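Local atomic coordinates of membrane-associated protein VP24 (Marburg virus - Musoke, Kenya, 1980, PDB entry 4OR8), a protein that may act as a minor matrix protein in assembly of the viral nucleocapsid and in virion budding, and interacts with the viral nucleoprotein. Residues B[116-121]-B[175-180]; B[73-78]-B[97-102]; B[43-48]-B[103-108]. One frame throughout, in Å; residues are numbered along the deposited sequence.

Interaction 1 (B[116-121]-B[175-180]); sequences LKDQEL and FNKMFT
Lys177 joins Asp118 and Glu120 in a small salt-bridge network that ties the loop between helices 104-115 and 127-142 to the last turn of helix 161-178, in the helical part of the pyramidal VP24 fold. The backbones stay well apart, the closest pair of CA atoms, those of Asp118 and Phe175, being 10.6 Å from each other, and the gap is bridged by side chains alone. The lysine and the acids each cover about half of the span. Lys177 CG lies between the backbone N and the carbonyl carbon (chi1 66°), and a bend at chi3 (-50°) brings the ammonium group to the two acids. Glu120 reaches out from the loop with an extended chain beyond CG, and its OE1 accepts the hydrogen bond from Lys177 NZ at 3.1 Å. Asp118 comes from the opposite direction to Lys177 and makes the looser bridge, with OD2 a long 3.6 Å from Lys177 NZ. Two carboxylates around one ammonium group would be expected to favour its positive charge. Gln119 flanks the group, its NE2 lying 3.8 Å from Lys177 NZ without a bond between them. A backbone bond from Leu121 N to Asp118 O lies within the loop, and both acids point toward the helix. The loop also runs along helix 161-178 through packing of Leu116 on Val171, Asp118 on Phe174 and Leu121 on Leu167. At Lys177 NZ the directions to Glu120 OE1 and Asp118 OD2 diverge by about 79°, and the glutamate oxygen is met nearly along its own C-O bond.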
# COMPACT_ATOMS: atom_id res chain seq x y z
N LEU B 116 19.44 -7.57 -5.19
CA LEU B 116 20.89 -7.70 -5.20
C LEU B 116 21.44 -8.20 -6.54
O LEU B 116 22.63 -8.07 -6.81
CB LEU B 116 21.37 -8.63 -4.08
CG LEU B 116 21.76 -8.02 -2.73
CD1 LEU B 116 20.66 -7.14 -2.17
CD2 LEU B 116 22.10 -9.13 -1.75
N LYS B 117 20.57 -8.78 -7.37
CA LYS B 117 21.02 -9.27 -8.67
C LYS B 117 20.63 -8.31 -9.79
O LYS B 117 20.80 -8.65 -10.96
CB LYS B 117 20.49 -10.68 -8.96
CG LYS B 117 20.94 -11.74 -7.96
CD LYS B 117 22.45 -11.85 -7.86
CE LYS B 117 23.05 -12.37 -9.16
NZ LYS B 117 24.54 -12.44 -9.10
N ASP B 118 20.14 -7.12 -9.44
CA ASP B 118 19.77 -6.11 -10.44
C ASP B 118 20.97 -5.75 -11.31
O ASP B 118 22.06 -5.49 -10.81
CB ASP B 118 19.19 -4.85 -9.77
CG ASP B 118 18.44 -3.96 -10.76
OD1 ASP B 118 17.49 -4.45 -11.41
OD2 ASP B 118 18.80 -2.77 -10.90
N GLN B 119 20.76 -5.72 -12.63
CA GLN B 119 21.83 -5.46 -13.59
C GLN B 119 22.43 -4.06 -13.46
O GLN B 119 23.60 -3.84 -13.79
CB GLN B 119 21.34 -5.69 -15.03
CG GLN B 119 20.21 -4.75 -15.48
CD GLN B 119 18.85 -5.13 -14.91
OE1 GLN B 119 18.59 -6.30 -14.62
NE2 GLN B 119 17.98 -4.14 -14.75
N GLU B 120 21.63 -3.12 -12.98
CA GLU B 120 22.07 -1.74 -12.85
C GLU B 120 22.94 -1.58 -11.62
O GLU B 120 23.74 -0.65 -11.53
CB GLU B 120 20.85 -0.82 -12.78
CG GLU B 120 21.16 0.64 -13.04
CD GLU B 120 19.91 1.47 -13.24
OE1 GLU B 120 18.80 0.91 -13.09
OE2 GLU B 120 20.03 2.68 -13.54
N LEU B 121 22.78 -2.50 -10.67
CA LEU B 121 23.55 -2.46 -9.43
C LEU B 121 24.92 -3.12 -9.56
O LEU B 121 25.92 -2.62 -9.05
CB LEU B 121 22.76 -3.13 -8.31
CG LEU B 121 23.52 -3.38 -7.00
CD1 LEU B 121 24.12 -2.08 -6.47
CD2 LEU B 121 22.59 -3.99 -5.96
N PHE B 175 13.79 -0.76 -5.70
CA PHE B 175 12.49 -0.53 -5.08
C PHE B 175 11.73 0.51 -5.87
O PHE B 175 10.54 0.37 -6.11
CB PHE B 175 12.67 -0.04 -3.64
CG PHE B 175 13.10 -1.10 -2.68
CD1 PHE B 175 12.94 -2.44 -2.99
CD2 PHE B 175 13.67 -0.76 -1.47
CE1 PHE B 175 13.34 -3.42 -2.10
CE2 PHE B 175 14.07 -1.73 -0.57
CZ PHE B 175 13.90 -3.07 -0.89
N ASN B 176 12.45 1.54 -6.29
CA ASN B 176 11.86 2.63 -7.05
C ASN B 176 11.32 2.20 -8.41
O ASN B 176 10.28 2.68 -8.85
CB ASN B 176 12.86 3.77 -7.22
CG ASN B 176 12.32 4.90 -8.06
OD1 ASN B 176 11.62 5.78 -7.55
ND2 ASN B 176 12.62 4.89 -9.35
N LYS B 177 12.04 1.31 -9.08
CA LYS B 177 11.60 0.85 -10.39
C LYS B 177 10.45 -0.14 -10.27
O LYS B 177 9.69 -0.34 -11.22
CB LYS B 177 12.76 0.29 -11.22
CG LYS B 177 13.37 -0.99 -10.68
CD LYS B 177 14.83 -1.12 -11.11
CE LYS B 177 15.00 -0.92 -12.60
NZ LYS B 177 16.43 -1.08 -13.02
N MET B 178 10.31 -0.75 -9.10
CA MET B 178 9.16 -1.62 -8.83
C MET B 178 7.87 -0.82 -8.81
O MET B 178 6.80 -1.34 -9.12
CB MET B 178 9.34 -2.33 -7.49
CG MET B 178 10.37 -3.43 -7.48
SD MET B 178 10.38 -4.26 -5.88
CE MET B 178 8.65 -4.72 -5.75
N PHE B 179 7.97 0.45 -8.43
CA PHE B 179 6.81 1.33 -8.42
C PHE B 179 6.47 1.87 -9.80
O PHE B 179 5.49 2.59 -9.97
CB PHE B 179 7.01 2.47 -7.42
CG PHE B 179 6.81 2.06 -6.00
CD1 PHE B 179 5.54 1.98 -5.46
CD2 PHE B 179 7.90 1.73 -5.20
CE1 PHE B 179 5.35 1.60 -4.15
CE2 PHE B 179 7.71 1.34 -3.88
CZ PHE B 179 6.43 1.27 -3.36
N THR B 180 7.29 1.52 -10.79
CA THR B 180 6.94 1.86 -12.17
C THR B 180 5.97 0.81 -12.71
O THR B 180 5.31 1.04 -13.72
CB THR B 180 8.18 1.97 -13.07
OG1 THR B 180 8.75 0.67 -13.30
CG2 THR B 180 9.23 2.88 -12.44

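Interaction 2 (B[73-78]-B[97-102]); sequences HLKSNF and PKSTII
Lys75 reaches across from the turn after helix 68-73 to Ser99 and Ile101, and this one side chain carries nearly the whole contact. Its CB points toward segment 97-102, and CG stands anti to the carbonyl carbon (chi1 -83°), which sends the chain out to the start of strand 100-101. Lys75 CD is the first atom to touch, lying against CD1 of Ile101 at 3.9 Å; the two side chains run past each other in opposite directions, so the aliphatic part of the lysine covers the end of the isoleucine. Bends at chi3 and chi4 then fold the tip back toward the chain before the strand. Lys75 CE passes 3.4 Å from Ser99 O, and NZ meets two oxygens of the same serine, which lie side by side ahead of it, giving hydrogen bonds of 2.9 Å from Lys75 NZ to Ser99 OG and of 2.9 Å from Lys75 NZ to Ser99 O. The carbonyl is approached from the side, at a C=O...N angle of 131° and with the donor tilted 34° from the carbonyl plane. Ser99 OG, which accepts from Lys75, has Leu93 O and Asn96 O within hydrogen-bonding reach for its one proton; they probably share it or alternate, which probably helps to orient the buried hydroxyl. Lys75 itself lies in a type I turn from His73 to Ser76, closed by Ser76 N to His73 O, and an ST turn follows, Phe78 N donating to Ser76 OG. Leu74 packs on Leu255 of the second subunit. Ile101 packs between helix 68-73, on Met68 and Leu71, and Phe235 of strand 228-239, the parallel neighbour of strand 100-101 at the edge of the mixed sheet.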
# COMPACT_ATOMS: atom_id res chain seq x y z
N HIS B 73 -7.61 -17.14 3.21
CA HIS B 73 -9.00 -17.33 2.84
C HIS B 73 -9.19 -17.48 1.32
O HIS B 73 -10.03 -18.25 0.87
CB HIS B 73 -9.86 -16.18 3.36
CG HIS B 73 -11.31 -16.33 3.05
ND1 HIS B 73 -12.05 -17.43 3.44
CD2 HIS B 73 -12.17 -15.52 2.37
CE1 HIS B 73 -13.29 -17.29 3.02
NE2 HIS B 73 -13.39 -16.14 2.37
N LEU B 74 -8.40 -16.74 0.55
CA LEU B 74 -8.48 -16.78 -0.91
C LEU B 74 -8.10 -18.14 -1.50
O LEU B 74 -8.35 -18.41 -2.68
CB LEU B 74 -7.62 -15.68 -1.52
CG LEU B 74 -8.05 -14.23 -1.28
CD1 LEU B 74 -7.02 -13.27 -1.86
CD2 LEU B 74 -9.42 -13.98 -1.88
N LYS B 75 -7.48 -19.01 -0.70
CA LYS B 75 -7.16 -20.35 -1.15
C LYS B 75 -8.39 -21.24 -1.08
O LYS B 75 -8.39 -22.36 -1.59
CB LYS B 75 -6.01 -20.96 -0.35
CG LYS B 75 -4.62 -20.55 -0.83
CD LYS B 75 -3.53 -21.11 0.07
CE LYS B 75 -3.38 -22.61 -0.11
NZ LYS B 75 -2.95 -22.96 -1.49
N SER B 76 -9.44 -20.73 -0.45
CA SER B 76 -10.72 -21.42 -0.42
C SER B 76 -11.55 -21.02 -1.64
O SER B 76 -11.41 -19.92 -2.17
CB SER B 76 -11.49 -21.08 0.86
OG SER B 76 -12.80 -21.61 0.82
N ASN B 77 -12.42 -21.92 -2.08
CA ASN B 77 -13.32 -21.60 -3.18
C ASN B 77 -14.66 -21.09 -2.66
O ASN B 77 -15.55 -20.75 -3.44
CB ASN B 77 -13.52 -22.82 -4.08
CG ASN B 77 -14.17 -23.97 -3.35
OD1 ASN B 77 -15.38 -24.15 -3.40
ND2 ASN B 77 -13.35 -24.77 -2.67
N PHE B 78 -14.81 -21.04 -1.34
CA PHE B 78 -16.04 -20.55 -0.73
C PHE B 78 -15.91 -19.08 -0.33
O PHE B 78 -16.14 -18.71 0.81
CB PHE B 78 -16.43 -21.42 0.46
CG PHE B 78 -16.56 -22.87 0.11
CD1 PHE B 78 -17.67 -23.33 -0.58
CD2 PHE B 78 -15.57 -23.78 0.44
CE1 PHE B 78 -17.79 -24.66 -0.92
CE2 PHE B 78 -15.69 -25.11 0.10
CZ PHE B 78 -16.80 -25.55 -0.58
N PRO B 97 -4.14 -26.24 -3.91
CA PRO B 97 -4.03 -26.45 -2.47
C PRO B 97 -2.59 -26.72 -2.02
O PRO B 97 -2.27 -26.51 -0.85
CB PRO B 97 -4.90 -27.69 -2.23
CG PRO B 97 -5.82 -27.75 -3.40
CD PRO B 97 -5.02 -27.23 -4.55
N LYS B 98 -1.75 -27.18 -2.93
CA LYS B 98 -0.37 -27.54 -2.60
C LYS B 98 0.54 -26.34 -2.37
O LYS B 98 1.57 -26.46 -1.70
CB LYS B 98 0.22 -28.47 -3.66
CG LYS B 98 0.05 -29.95 -3.37
CD LYS B 98 0.86 -30.80 -4.33
CE LYS B 98 0.83 -32.27 -3.94
NZ LYS B 98 1.38 -32.49 -2.57
N SER B 99 0.18 -25.19 -2.92
CA SER B 99 0.98 -23.99 -2.73
C SER B 99 0.86 -23.51 -1.29
O SER B 99 -0.20 -23.62 -0.68
CB SER B 99 0.53 -22.88 -3.68
OG SER B 99 -0.73 -22.35 -3.30
N THR B 100 1.96 -23.00 -0.74
CA THR B 100 1.98 -22.56 0.65
C THR B 100 2.30 -21.08 0.80
O THR B 100 3.12 -20.52 0.08
CB THR B 100 2.98 -23.39 1.49
OG1 THR B 100 4.31 -23.16 1.03
CG2 THR B 100 2.65 -24.88 1.39
N ILE B 101 1.63 -20.44 1.75
CA ILE B 101 1.80 -19.02 2.00
C ILE B 101 2.93 -18.77 2.98
O ILE B 101 3.01 -19.42 4.02
CB ILE B 101 0.51 -18.41 2.56
CG1 ILE B 101 -0.64 -18.66 1.59
CG2 ILE B 101 0.69 -16.92 2.82
CD1 ILE B 101 -1.98 -18.24 2.12
N ILE B 102 3.81 -17.83 2.65
CA ILE B 102 4.90 -17.48 3.54
C ILE B 102 4.67 -16.11 4.16
O ILE B 102 3.94 -15.29 3.61
CB ILE B 102 6.26 -17.49 2.80
CG1 ILE B 102 6.22 -16.54 1.61
CG2 ILE B 102 6.60 -18.91 2.35
CD1 ILE B 102 7.52 -16.47 0.84

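Interaction 3 (B[43-48]-B[103-108]); sequences WIKEPS and EPFLAL
Lys45, Trp43, Phe105 and Leu108 pack strand 44-48 and the residue before it against the first turns of helix 104-115. The principal interaction is a CH-pi contact: Lys45 CD lies 3.5 Å from the centroid of the Phe105 ring and only 5° off its normal, almost exactly over the middle of the face. Lys45 CG lies opposite the backbone N (chi1 -170°), the chain bends at chi3, and Lys45 NZ ends 3.5 Å from Phe105 CZ. The opposite face of the same ring is covered by Glu103 CB, offset toward the rim, so that the phenyl group is held between the lysine chain and the N-cap residue of its own helix. Phe105 CG sits between the backbone N and the carbonyl carbon, turning the ring back over Glu103.

One contact involves the helix backbone: the edge of the Trp43 indole comes up to it, with Trp43 CZ2 3.4 Å from Phe105 O and that oxygen near the ring plane. Apolar contact completes the set, Trp43 CH2 meeting Leu108 CD2 at 4.2 Å, obliquely to the indole.

Further partners continue both aromatic sites: Arg109 makes a cation-pi contact with Trp43, and Trp52 meets Phe105 edge-to-face. The helix start thus lies against the antiparallel sheet of strands 44-48, 51-56 and 59-64, with Leu108 reaching Phe61 and Ile63, while Trp43 also packs on Trp139 and Leu140 of helix 127-142 and Leu108 on Val242 and Leu243 of helix 240-244.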
# COMPACT_ATOMS: atom_id res chain seq x y z
N TRP B 43 20.50 -10.36 9.14
CA TRP B 43 19.07 -10.23 8.88
C TRP B 43 18.33 -10.22 10.21
O TRP B 43 17.91 -11.26 10.71
CB TRP B 43 18.58 -11.39 8.01
CG TRP B 43 17.12 -11.33 7.67
CD1 TRP B 43 16.12 -12.04 8.27
CD2 TRP B 43 16.50 -10.53 6.67
NE1 TRP B 43 14.91 -11.73 7.69
CE2 TRP B 43 15.12 -10.80 6.71
CE3 TRP B 43 16.98 -9.60 5.73
CZ2 TRP B 43 14.21 -10.18 5.85
CZ3 TRP B 43 16.07 -8.99 4.88
CH2 TRP B 43 14.70 -9.28 4.95
N ILE B 44 18.18 -9.02 10.78
CA ILE B 44 17.64 -8.88 12.13
C ILE B 44 16.13 -8.64 12.14
O ILE B 44 15.67 -7.51 12.03
CB ILE B 44 18.32 -7.72 12.88
CG1 ILE B 44 19.83 -7.76 12.68
CG2 ILE B 44 17.96 -7.77 14.36
CD1 ILE B 44 20.49 -8.99 13.25
N LYS B 45 15.36 -9.72 12.28
CA LYS B 45 13.92 -9.61 12.40
C LYS B 45 13.51 -9.56 13.87
O LYS B 45 14.02 -10.32 14.68
CB LYS B 45 13.22 -10.79 11.72
CG LYS B 45 11.72 -10.61 11.59
CD LYS B 45 10.99 -11.94 11.49
CE LYS B 45 10.99 -12.66 12.83
NZ LYS B 45 10.26 -13.96 12.77
N GLU B 46 12.59 -8.66 14.19
CA GLU B 46 12.09 -8.55 15.55
C GLU B 46 10.68 -7.97 15.56
O GLU B 46 10.40 -6.99 14.86
CB GLU B 46 13.02 -7.69 16.40
CG GLU B 46 13.49 -6.41 15.73
CD GLU B 46 14.35 -5.55 16.64
OE1 GLU B 46 14.26 -5.73 17.87
OE2 GLU B 46 15.10 -4.70 16.12
N PRO B 47 9.78 -8.58 16.35
CA PRO B 47 8.38 -8.16 16.40
C PRO B 47 8.24 -6.72 16.88
O PRO B 47 9.00 -6.29 17.75
CB PRO B 47 7.76 -9.12 17.43
CG PRO B 47 8.92 -9.60 18.25
CD PRO B 47 10.07 -9.67 17.30
N SER B 48 7.30 -5.99 16.30
CA SER B 48 7.05 -4.62 16.71
C SER B 48 5.58 -4.28 16.55
O SER B 48 4.76 -5.15 16.23
CB SER B 48 7.92 -3.64 15.91
OG SER B 48 7.49 -3.54 14.57
N GLU B 103 5.28 -15.89 5.32
CA GLU B 103 5.17 -14.61 6.01
C GLU B 103 5.71 -13.49 5.15
O GLU B 103 6.61 -13.71 4.34
CB GLU B 103 5.93 -14.66 7.34
CG GLU B 103 5.28 -15.52 8.41
CD GLU B 103 5.42 -17.01 8.12
OE1 GLU B 103 6.43 -17.40 7.50
OE2 GLU B 103 4.52 -17.78 8.52
N PRO B 104 5.17 -12.28 5.31
CA PRO B 104 5.60 -11.13 4.51
C PRO B 104 7.08 -10.79 4.65
O PRO B 104 7.69 -10.33 3.68
CB PRO B 104 4.72 -9.98 5.02
CG PRO B 104 4.18 -10.45 6.32
CD PRO B 104 4.05 -11.93 6.21
N PHE B 105 7.67 -11.03 5.83
CA PHE B 105 9.09 -10.74 6.02
C PHE B 105 9.99 -11.74 5.28
O PHE B 105 11.14 -11.44 4.97
CB PHE B 105 9.47 -10.65 7.50
CG PHE B 105 9.07 -11.85 8.32
CD1 PHE B 105 9.80 -13.03 8.26
CD2 PHE B 105 7.97 -11.79 9.17
CE1 PHE B 105 9.44 -14.13 9.01
CE2 PHE B 105 7.61 -12.89 9.93
CZ PHE B 105 8.34 -14.06 9.85
N LEU B 106 9.46 -12.93 5.02
CA LEU B 106 10.16 -13.91 4.21
C LEU B 106 10.04 -13.53 2.74
O LEU B 106 10.94 -13.78 1.94
CB LEU B 106 9.57 -15.30 4.44
CG LEU B 106 10.49 -16.33 5.10
CD1 LEU B 106 11.23 -15.72 6.28
CD2 LEU B 106 9.70 -17.54 5.55
N ALA B 107 8.91 -12.91 2.39
CA ALA B 107 8.68 -12.46 1.03
C ALA B 107 9.54 -11.24 0.73
O ALA B 107 10.00 -11.05 -0.39
CB ALA B 107 7.21 -12.15 0.81
N LEU B 108 9.75 -10.40 1.74
CA LEU B 108 10.62 -9.25 1.61
C LEU B 108 12.05 -9.73 1.41
O LEU B 108 12.80 -9.17 0.61
CB LEU B 108 10.55 -8.36 2.84
CG LEU B 108 11.53 -7.18 2.83
CD1 LEU B 108 11.16 -6.19 1.75
CD2 LEU B 108 11.61 -6.50 4.18

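How the interactions relate
Strand 44-48 opens interaction 3, which closes only at helix 104-115; interaction 2 is nested inside that loop, and interaction 1 follows later in the chain. Interactions 2 and 3 have centres 21 Å apart yet touch, because strand 100-101 is followed closely by helix 104-115 and Ile102 CD1 packs 4.1 Å from Ala107 N. Interaction 1 lies across the chain's centre from both, its centre 20 Å from that of interaction 3 and 29 Å from that of interaction 2. Helix 104-115 spans part of this gap, since its C-terminal end leads into segment 116-121. Leu243 touches Leu108, Phe175 and Met178, so helix 240-244 bridges the segments of interactions 3 and 1.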